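Local coordinates for putative iron binding protein (Bordetella pertussis Tohama I, PDB 1Y9U) that binds ferric iron as a periplasmic solute-binding protein and probably hands it on for uptake into the cell, at residues 107-112 with 193-198; 118-123 with 223-228; 74-79 with 241-246. All blocks are in the same frame, centred on the assembly; numbering follows the deposited sequence.

Interaction 1 of 3, residues 107-112 with 193-198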
loop_
_atom_site.group_PDB
_atom_site.type_symbol
_atom_site.label_atom_id
_atom_site.label_comp_id
_atom_site.label_asym_id
_atom_site.label_seq_id
_atom_site.Cartn_x
_atom_site.Cartn_y
_atom_site.Cartn_z
ATOM N N ARG A 107 -5.287 -0.496 4.827
ATOM C CA ARG A 107 -5.183 0.241 6.070
ATOM C C ARG A 107 -6.363 -0.159 6.942
ATOM O O ARG A 107 -7.508 0.041 6.573
ATOM C CB ARG A 107 -5.121 1.742 5.816
ATOM C CG ARG A 107 -4.708 2.542 7.031
ATOM C CD ARG A 107 -3.939 3.831 6.674
ATOM N NE ARG A 107 -3.343 4.539 7.806
ATOM C CZ ARG A 107 -2.233 4.143 8.419
ATOM N NH1 ARG A 107 -1.614 3.034 8.058
ATOM N NH2 ARG A 107 -1.741 4.869 9.405
ATOM N N VAL A 108 -6.052 -0.813 8.059
ATOM C CA VAL A 108 -7.031 -1.533 8.853
ATOM C C VAL A 108 -7.065 -1.021 10.293
ATOM O O VAL A 108 -6.375 -0.080 10.653
ATOM C CB VAL A 108 -6.741 -3.056 8.780
ATOM C CG1 VAL A 108 -6.697 -3.544 7.310
ATOM C CG2 VAL A 108 -5.439 -3.412 9.471
ATOM N N LEU A 109 -7.888 -1.663 11.120
ATOM C CA LEU A 109 -8.005 -1.343 12.525
ATOM C C LEU A 109 -7.307 -2.420 13.337
ATOM O O LEU A 109 -7.655 -3.592 13.254
ATOM C CB LEU A 109 -9.472 -1.267 12.929
ATOM C CG LEU A 109 -9.761 -0.560 14.256
ATOM C CD1 LEU A 109 -9.528 0.960 14.165
ATOM C CD2 LEU A 109 -11.170 -0.856 14.737
ATOM N N TYR A 110 -6.282 -2.034 14.085
ATOM C CA TYR A 110 -5.712 -2.913 15.100
ATOM C C TYR A 110 -6.603 -2.830 16.313
ATOM O O TYR A 110 -7.016 -1.734 16.671
ATOM C CB TYR A 110 -4.331 -2.463 15.511
ATOM C CG TYR A 110 -3.222 -2.512 14.467
ATOM C CD1 TYR A 110 -3.442 -2.859 13.136
ATOM C CD2 TYR A 110 -1.908 -2.184 14.845
ATOM C CE1 TYR A 110 -2.394 -2.853 12.220
ATOM C CE2 TYR A 110 -0.875 -2.193 13.944
ATOM C CZ TYR A 110 -1.113 -2.557 12.633
ATOM O OH TYR A 110 -0.069 -2.483 11.731
ATOM N N VAL A 111 -6.918 -3.968 16.922
ATOM C CA VAL A 111 -7.882 -4.047 18.009
ATOM C C VAL A 111 -7.316 -4.917 19.117
ATOM O O VAL A 111 -6.801 -6.000 18.841
ATOM C CB VAL A 111 -9.214 -4.656 17.520
ATOM C CG1 VAL A 111 -10.221 -4.754 18.652
ATOM C CG2 VAL A 111 -9.761 -3.845 16.328
ATOM N N GLU A 112 -7.454 -4.494 20.368
ATOM C CA GLU A 112 -7.061 -5.331 21.495
ATOM C C GLU A 112 -7.689 -6.709 21.305
ATOM O O GLU A 112 -8.870 -6.806 20.956
ATOM C CB GLU A 112 -7.541 -4.712 22.796
ATOM C CG GLU A 112 -6.809 -5.199 24.034
ATOM C CD GLU A 112 -7.258 -6.562 24.546
ATOM O OE1 GLU A 112 -8.425 -6.945 24.320
ATOM O OE2 GLU A 112 -6.400 -7.242 25.170
ATOM N N ILE A 193 -7.886 0.580 20.184
ATOM C CA ILE A 193 -7.935 0.420 18.736
ATOM C C ILE A 193 -7.058 1.473 18.072
ATOM O O ILE A 193 -6.701 2.474 18.676
ATOM C CB ILE A 193 -9.393 0.532 18.172
ATOM C CG1 ILE A 193 -9.953 1.958 18.334
ATOM C CG2 ILE A 193 -10.309 -0.488 18.815
ATOM C CD1 ILE A 193 -11.379 2.096 17.776
ATOM N N GLY A 194 -6.717 1.258 16.810
ATOM C CA GLY A 194 -6.017 2.285 16.045
ATOM C C GLY A 194 -5.924 1.921 14.595
ATOM O O GLY A 194 -6.077 0.761 14.253
ATOM N N LEU A 195 -5.653 2.899 13.745
ATOM C CA LEU A 195 -5.530 2.646 12.311
ATOM C C LEU A 195 -4.079 2.455 11.971
ATOM O O LEU A 195 -3.229 3.230 12.400
ATOM C CB LEU A 195 -6.061 3.825 11.484
ATOM C CG LEU A 195 -7.569 3.974 11.374
ATOM C CD1 LEU A 195 -7.903 5.301 10.684
ATOM C CD2 LEU A 195 -8.171 2.800 10.623
ATOM N N ALA A 196 -3.805 1.405 11.207
ATOM C CA ALA A 196 -2.453 1.040 10.815
ATOM C C ALA A 196 -2.533 -0.011 9.713
ATOM O O ALA A 196 -3.577 -0.619 9.490
ATOM C CB ALA A 196 -1.665 0.543 12.004
ATOM N N ASN A 197 -1.438 -0.220 8.987
ATOM C CA ASN A 197 -1.486 -1.082 7.824
ATOM C C ASN A 197 -1.391 -2.574 8.209
ATOM O O ASN A 197 -0.632 -2.962 9.099
ATOM C CB ASN A 197 -0.424 -0.720 6.831
ATOM C CG ASN A 197 -0.768 0.504 6.031
ATOM O OD1 ASN A 197 -1.857 0.985 6.091
ATOM N ND2 ASN A 197 0.197 1.019 5.284
ATOM N N ALA A 198 -2.147 -3.412 7.507
ATOM C CA ALA A 198 -2.262 -4.825 7.840
ATOM C C ALA A 198 -0.951 -5.581 7.731
ATOM O O ALA A 198 -0.663 -6.482 8.497
ATOM C CB ALA A 198 -3.281 -5.452 6.924
#
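The ring of Tyr110 lies with one face on the methyl of Ala196, a CH-pi contact in which CB sits 3.5 Å from the ring centroid and is displaced toward CZ. Tyr110 CG is anti to its carbonyl carbon (chi1 -65°), so the ring reaches along the partner strand and Tyr110 OH donates to Asn197 O at 2.7 Å, from above the carbonyl plane. Strands 107-112 and 193-197 run antiparallel: Val108 exchanges two backbone hydrogen bonds with Ala196, and Tyr110 two more with Gly194. On the face opposite the Tyr110 ring, Arg107 NH1 donates to Asn197 OD1 at 2.9 Å. The oxygen lies in the guanidinium plane, yet NH1 stands above the amide, the two planes being 88° apart. Asp179 forms a salt bridge with the same NH1 and accepts from Asn197 N, while Asn144 takes Arg107 NE, which fixes the guanidinium. Further along this face, Leu109 CD1 rests 4.0 Å from Ile193 CB. Tyr110 packs on Tyr200 and Arg107 lies beside Tyr143, iron-binding tyrosines of this protein with no iron bound here, so the buried strand pair is consistent with a second shell around the iron site of a ferric-binding protein.

Interaction 2 of 3, residues 118-123 with 223-228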
loop_
_atom_site.group_PDB
_atom_site.type_symbol
_atom_site.label_atom_id
_atom_site.label_comp_id
_atom_site.label_asym_id
_atom_site.label_seq_id
_atom_site.Cartn_x
_atom_site.Cartn_y
_atom_site.Cartn_z
ATOM N N ASP A 118 -16.423 -6.907 15.884
ATOM C CA ASP A 118 -16.395 -7.878 14.780
ATOM C C ASP A 118 -16.212 -7.213 13.429
ATOM O O ASP A 118 -15.733 -7.838 12.479
ATOM C CB ASP A 118 -17.715 -8.690 14.733
ATOM C CG ASP A 118 -17.875 -9.641 15.913
ATOM O OD1 ASP A 118 -16.854 -10.038 16.525
ATOM O OD2 ASP A 118 -18.991 -10.061 16.283
ATOM N N SER A 119 -16.640 -5.957 13.339
ATOM C CA SER A 119 -16.634 -5.226 12.082
ATOM C C SER A 119 -16.522 -3.746 12.395
ATOM O O SER A 119 -16.670 -3.309 13.536
ATOM C CB SER A 119 -17.919 -5.506 11.307
ATOM O OG SER A 119 -19.036 -4.978 11.985
ATOM N N PHE A 120 -16.269 -2.955 11.368
ATOM C CA PHE A 120 -16.067 -1.510 11.566
ATOM C C PHE A 120 -16.217 -0.790 10.256
ATOM O O PHE A 120 -15.827 -1.319 9.209
ATOM C CB PHE A 120 -14.628 -1.281 12.070
ATOM C CG PHE A 120 -14.429 -0.070 12.970
ATOM C CD1 PHE A 120 -14.900 -0.071 14.257
ATOM C CD2 PHE A 120 -13.676 1.025 12.554
ATOM C CE1 PHE A 120 -14.659 0.985 15.098
ATOM C CE2 PHE A 120 -13.448 2.085 13.415
ATOM C CZ PHE A 120 -13.919 2.057 14.680
ATOM N N ARG A 121 -16.787 0.410 10.319
ATOM C CA ARG A 121 -16.734 1.351 9.205
ATOM C C ARG A 121 -15.734 2.431 9.556
ATOM O O ARG A 121 -15.610 2.802 10.709
ATOM C CB ARG A 121 -18.105 1.981 8.945
ATOM C CG ARG A 121 -19.057 1.031 8.256
ATOM C CD ARG A 121 -19.689 0.013 9.220
ATOM N NE ARG A 121 -19.731 -1.320 8.646
ATOM C CZ ARG A 121 -19.713 -2.451 9.341
ATOM N NH1 ARG A 121 -19.648 -2.430 10.661
ATOM N NH2 ARG A 121 -19.785 -3.612 8.695
ATOM N N TYR A 122 -14.991 2.954 8.583
ATOM C CA TYR A 122 -13.996 3.975 8.927
ATOM C C TYR A 122 -14.596 5.120 9.727
ATOM O O TYR A 122 -14.014 5.587 10.681
ATOM C CB TYR A 122 -13.275 4.520 7.693
ATOM C CG TYR A 122 -12.356 3.514 7.049
ATOM C CD1 TYR A 122 -12.693 2.880 5.854
ATOM C CD2 TYR A 122 -11.144 3.209 7.636
ATOM C CE1 TYR A 122 -11.851 1.937 5.262
ATOM C CE2 TYR A 122 -10.295 2.281 7.070
ATOM C CZ TYR A 122 -10.649 1.631 5.889
ATOM O OH TYR A 122 -9.810 0.711 5.303
ATOM N N GLY A 123 -15.798 5.517 9.357
ATOM C CA GLY A 123 -16.497 6.575 10.062
ATOM C C GLY A 123 -16.669 6.329 11.551
ATOM O O GLY A 123 -16.764 7.281 12.323
ATOM N N VAL A 223 -9.236 -5.994 12.415
ATOM C CA VAL A 223 -10.561 -5.826 11.829
ATOM C C VAL A 223 -10.363 -4.889 10.642
ATOM O O VAL A 223 -9.797 -3.809 10.800
ATOM C CB VAL A 223 -11.575 -5.248 12.843
ATOM C CG1 VAL A 223 -12.890 -4.924 12.174
ATOM C CG2 VAL A 223 -11.795 -6.234 13.963
ATOM N N ARG A 224 -10.808 -5.308 9.461
ATOM C CA ARG A 224 -10.699 -4.481 8.265
ATOM C C ARG A 224 -11.932 -3.600 8.134
ATOM O O ARG A 224 -13.021 -4.121 7.848
ATOM C CB ARG A 224 -10.574 -5.343 7.011
ATOM C CG ARG A 224 -9.310 -6.205 6.954
ATOM C CD ARG A 224 -8.894 -6.421 5.553
ATOM N NE ARG A 224 -7.738 -7.258 5.305
ATOM C CZ ARG A 224 -7.776 -8.565 5.066
ATOM N NH1 ARG A 224 -8.887 -9.261 5.219
ATOM N NH2 ARG A 224 -6.670 -9.207 4.707
ATOM N N PRO A 225 -11.802 -2.291 8.322
ATOM C CA PRO A 225 -12.965 -1.417 8.139
ATOM C C PRO A 225 -13.354 -1.298 6.686
ATOM O O PRO A 225 -12.556 -1.566 5.785
ATOM C CB PRO A 225 -12.492 -0.060 8.667
ATOM C CG PRO A 225 -11.226 -0.342 9.421
ATOM C CD PRO A 225 -10.610 -1.516 8.709
ATOM N N THR A 226 -14.596 -0.870 6.461
ATOM C CA THR A 226 -15.045 -0.509 5.131
ATOM C C THR A 226 -15.597 0.896 5.124
ATOM O O THR A 226 -15.931 1.467 6.165
ATOM C CB THR A 226 -16.118 -1.472 4.646
ATOM O OG1 THR A 226 -17.237 -1.447 5.555
ATOM C CG2 THR A 226 -15.594 -2.919 4.599
ATOM N N PHE A 227 -15.666 1.451 3.931
ATOM C CA PHE A 227 -16.433 2.673 3.716
ATOM C C PHE A 227 -17.954 2.388 3.754
ATOM O O PHE A 227 -18.426 1.453 3.142
ATOM C CB PHE A 227 -15.963 3.343 2.428
ATOM C CG PHE A 227 -14.646 4.049 2.572
ATOM C CD1 PHE A 227 -13.486 3.557 1.976
ATOM C CD2 PHE A 227 -14.564 5.218 3.293
ATOM C CE1 PHE A 227 -12.291 4.232 2.119
ATOM C CE2 PHE A 227 -13.363 5.893 3.424
ATOM C CZ PHE A 227 -12.233 5.393 2.853
ATOM N N ALA A 228 -18.683 3.192 4.531
ATOM C CA ALA A 228 -20.122 3.033 4.762
ATOM C C ALA A 228 -20.933 3.776 3.704
ATOM O O ALA A 228 -22.148 3.945 3.868
ATOM C CB ALA A 228 -20.483 3.568 6.156
HETATM O O HOH W 1 -15.495 -4.468 8.943
HETATM O O HOH W 2 -17.125 5.018 6.787
#
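Tyr122 and Phe227 both turn CG anti to their carbonyl carbons (chi1 -69° and -76°), which brings the two rings together beside Pro225. Pro225 CB stands over the centre of one face of the Tyr122 ring, 3.6 Å from its centroid, a CH-pi contact in which the pyrrolidine crosses the tyrosine at about a right angle. The rim of the same ring leans on Phe227, with Tyr122 CD1 above the middle of the phenylalanine face. Their planes are inclined by 43°, and CE1 of Tyr122 is 3.9 Å from CE1 of Phe227. Beyond the contact, Tyr122 OH is held by Arg107 O and by His236 N, so the ring is fixed at its tip as well as across its face. Leu147 of helix 142-155 packs against both aromatic rings.

The backbones join through a single beta bridge between Arg121 and Thr226, tying the loop after strand 100-112 to the loop after strand 220-223 within one lobe of the periplasmic-binding-protein fold. Thr226 N donates to Phe120 O at 3.0 Å, in the plane of that carbonyl, and Tyr122 N returns a bond to Thr226 O at 3.0 Å from above the carbonyl plane. A water extends the join at one end, accepting from Phe120 N and donating to Arg224 O at 2.7 Å; at the other end a second water accepts from both Gly123 N and Ala228 N. At the start of the two segments, Val223 CG1, anti to its own backbone N, presses on Ser119 CA at 3.8 Å and also reaches Phe120 CB. Arg121 bends at chi2 and chi3, so that its CG lies 3.6 Å from Ala228 CB while NH1 curls back to donate to Ser119 OG at 2.9 Å, with the hydroxyl oxygen close to the guanidinium plane.

Interaction 3 of 3, residues 74-79 with 241-246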
loop_
_atom_site.group_PDB
_atom_site.type_symbol
_atom_site.label_atom_id
_atom_site.label_comp_id
_atom_site.label_asym_id
_atom_site.label_seq_id
_atom_site.Cartn_x
_atom_site.Cartn_y
_atom_site.Cartn_z
ATOM N N GLY A 74 6.200 12.052 -17.355
ATOM C CA GLY A 74 6.588 11.718 -18.722
ATOM C C GLY A 74 7.619 10.618 -18.886
ATOM O O GLY A 74 8.247 10.499 -19.949
ATOM N N VAL A 75 7.801 9.785 -17.861
ATOM C CA VAL A 75 8.861 8.776 -17.879
ATOM C C VAL A 75 8.329 7.349 -18.016
ATOM O O VAL A 75 9.064 6.390 -17.801
ATOM C CB VAL A 75 9.790 8.896 -16.650
ATOM C CG1 VAL A 75 10.453 10.285 -16.615
ATOM C CG2 VAL A 75 9.060 8.617 -15.336
ATOM N N THR A 76 7.062 7.241 -18.401
ATOM C CA THR A 76 6.430 5.961 -18.732
ATOM C C THR A 76 5.882 5.933 -20.161
ATOM O O THR A 76 5.761 6.979 -20.819
ATOM C CB THR A 76 5.263 5.650 -17.738
ATOM O OG1 THR A 76 4.137 6.510 -17.973
ATOM C CG2 THR A 76 5.665 5.906 -16.277
ATOM N N GLN A 77 5.544 4.731 -20.623
ATOM C CA GLN A 77 4.766 4.561 -21.844
ATOM C C GLN A 77 3.614 3.577 -21.650
ATOM O O GLN A 77 3.646 2.709 -20.759
ATOM C CB GLN A 77 5.655 4.089 -23.010
ATOM C CG GLN A 77 6.229 2.699 -22.826
ATOM C CD GLN A 77 7.170 2.322 -23.954
ATOM O OE1 GLN A 77 8.368 2.204 -23.750
ATOM N NE2 GLN A 77 6.619 2.119 -25.137
ATOM N N LYS A 78 2.609 3.729 -22.500
ATOM C CA LYS A 78 1.412 2.904 -22.533
ATOM C C LYS A 78 1.760 1.545 -23.115
ATOM O O LYS A 78 2.566 1.456 -24.029
ATOM C CB LYS A 78 0.346 3.593 -23.395
ATOM C CG LYS A 78 -0.211 4.855 -22.758
ATOM C CD LYS A 78 -1.168 5.581 -23.660
ATOM C CE LYS A 78 -1.425 6.974 -23.139
ATOM N NZ LYS A 78 -2.756 7.479 -23.573
ATOM N N ILE A 79 1.170 0.488 -22.563
ATOM C CA ILE A 79 1.306 -0.848 -23.135
ATOM C C ILE A 79 -0.053 -1.506 -23.223
ATOM O O ILE A 79 -1.009 -1.114 -22.546
ATOM C CB ILE A 79 2.308 -1.744 -22.351
ATOM C CG1 ILE A 79 1.781 -2.052 -20.950
ATOM C CG2 ILE A 79 3.707 -1.105 -22.315
ATOM C CD1 ILE A 79 2.495 -3.193 -20.295
ATOM N N GLY A 241 3.378 -0.894 -7.244
ATOM C CA GLY A 241 3.075 -1.066 -8.654
ATOM C C GLY A 241 4.225 -0.713 -9.551
ATOM O O GLY A 241 5.315 -0.412 -9.099
ATOM N N ALA A 242 3.968 -0.766 -10.854
ATOM C CA ALA A 242 5.000 -0.624 -11.848
ATOM C C ALA A 242 4.448 -0.131 -13.165
ATOM O O ALA A 242 3.265 -0.157 -13.427
ATOM C CB ALA A 242 5.698 -1.961 -12.028
ATOM N N ALA A 243 5.375 0.288 -14.006
ATOM C CA ALA A 243 5.089 0.820 -15.335
ATOM C C ALA A 243 6.298 0.560 -16.212
ATOM O O ALA A 243 7.415 0.418 -15.706
ATOM C CB ALA A 243 4.822 2.297 -15.262
ATOM N N VAL A 244 6.072 0.475 -17.520
ATOM C CA VAL A 244 7.188 0.411 -18.464
ATOM C C VAL A 244 7.726 1.827 -18.693
ATOM O O VAL A 244 6.966 2.763 -18.886
ATOM C CB VAL A 244 6.752 -0.235 -19.777
ATOM C CG1 VAL A 244 7.877 -0.172 -20.820
ATOM C CG2 VAL A 244 6.333 -1.686 -19.545
ATOM N N ALA A 245 9.041 1.970 -18.643
ATOM C CA ALA A 245 9.675 3.283 -18.838
ATOM C C ALA A 245 9.495 3.802 -20.261
ATOM O O ALA A 245 9.472 3.027 -21.228
ATOM C CB ALA A 245 11.134 3.214 -18.496
ATOM N N ALA A 246 9.388 5.124 -20.378
ATOM C CA ALA A 246 9.088 5.801 -21.649
ATOM C C ALA A 246 10.066 5.441 -22.774
ATOM O O ALA A 246 9.664 5.298 -23.934
ATOM C CB ALA A 246 9.079 7.312 -21.433
HETATM O O HOH W 3 3.479 0.996 -18.666
#
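Val244 O is gripped twice by 74-79: Gln77 N donates a hydrogen bond at 3.0 Å, and Thr76 CA brings a CA-H...O contact at 3.2 Å. The amide bond is fairly straight, 158° at the hydrogen, and arrives from somewhat above the carbonyl plane. Val75 O is held in a similar way from the other side, by Ala246 N at 2.9 Å and by a CA-H...O contact from Ala245 CA, although Ala246 N comes from well above the carbonyl plane. Where the two segments draw apart, a water takes over: it lies 2.7 Å from Gln77 O, to which it can donate, and accepts from Val244 N at 2.9 Å.

Side chains then close the join. Ile79, with CG2 anti to its carbonyl carbon, sets that methyl 3.9 Å from Val244 CG2, the two side chains crossing at about a right angle. Val244 CG1 meets Gln77 CG, and these two side chains cross obliquely. The methyl of Thr76 meets that of Ala243, CG2 to CB 3.8 Å, and the methyl of Ala246 lies against Thr76 O at 3.4 Å.

Leu258 of helix 251-261 packs on both Ile79 and Val244, while Val75 is covered by helix 43-50. Ala243 is bonded through its backbone to Leu59 of strand 58-62, and Ala245 to Asp57 just before it, so the short, weakly bonded strand 76-77 meets 237-245 near its end, on the strand that also pairs with 58-62. Gly74, with a positive phi of 83°, ends the preceding helix in a Schellman motif and turns the chain toward this pairing. A helix exit leads here into a short, weakly bonded antiparallel addition to the mixed sheet, within an alpha/beta lobe of the periplasmic-binding-protein fold.

In the fold
Interactions 1 and 2 adjoin, their centres about 10 Å apart, and touch: Leu109 N bonds to Val223 O, and Pro225 CD packs on Val108 CA. Interaction 3 lies on the opposite side of the chain's centre, about 33 Å from interaction 1 between centres, yet both reach the same sheet, where strands 100-112 and 237-245 are neighbours. Interaction 1 is wholly buried and combines regular strand pairing with a charged cluster on one face and an aromatic contact on the other, near the iron ligands. The other two are partly buried and use shorter backbone joins completed by water: interaction 2 adds aromatic and proline packing between loops, interaction 3 alanine methyls, Ile79 and Val244.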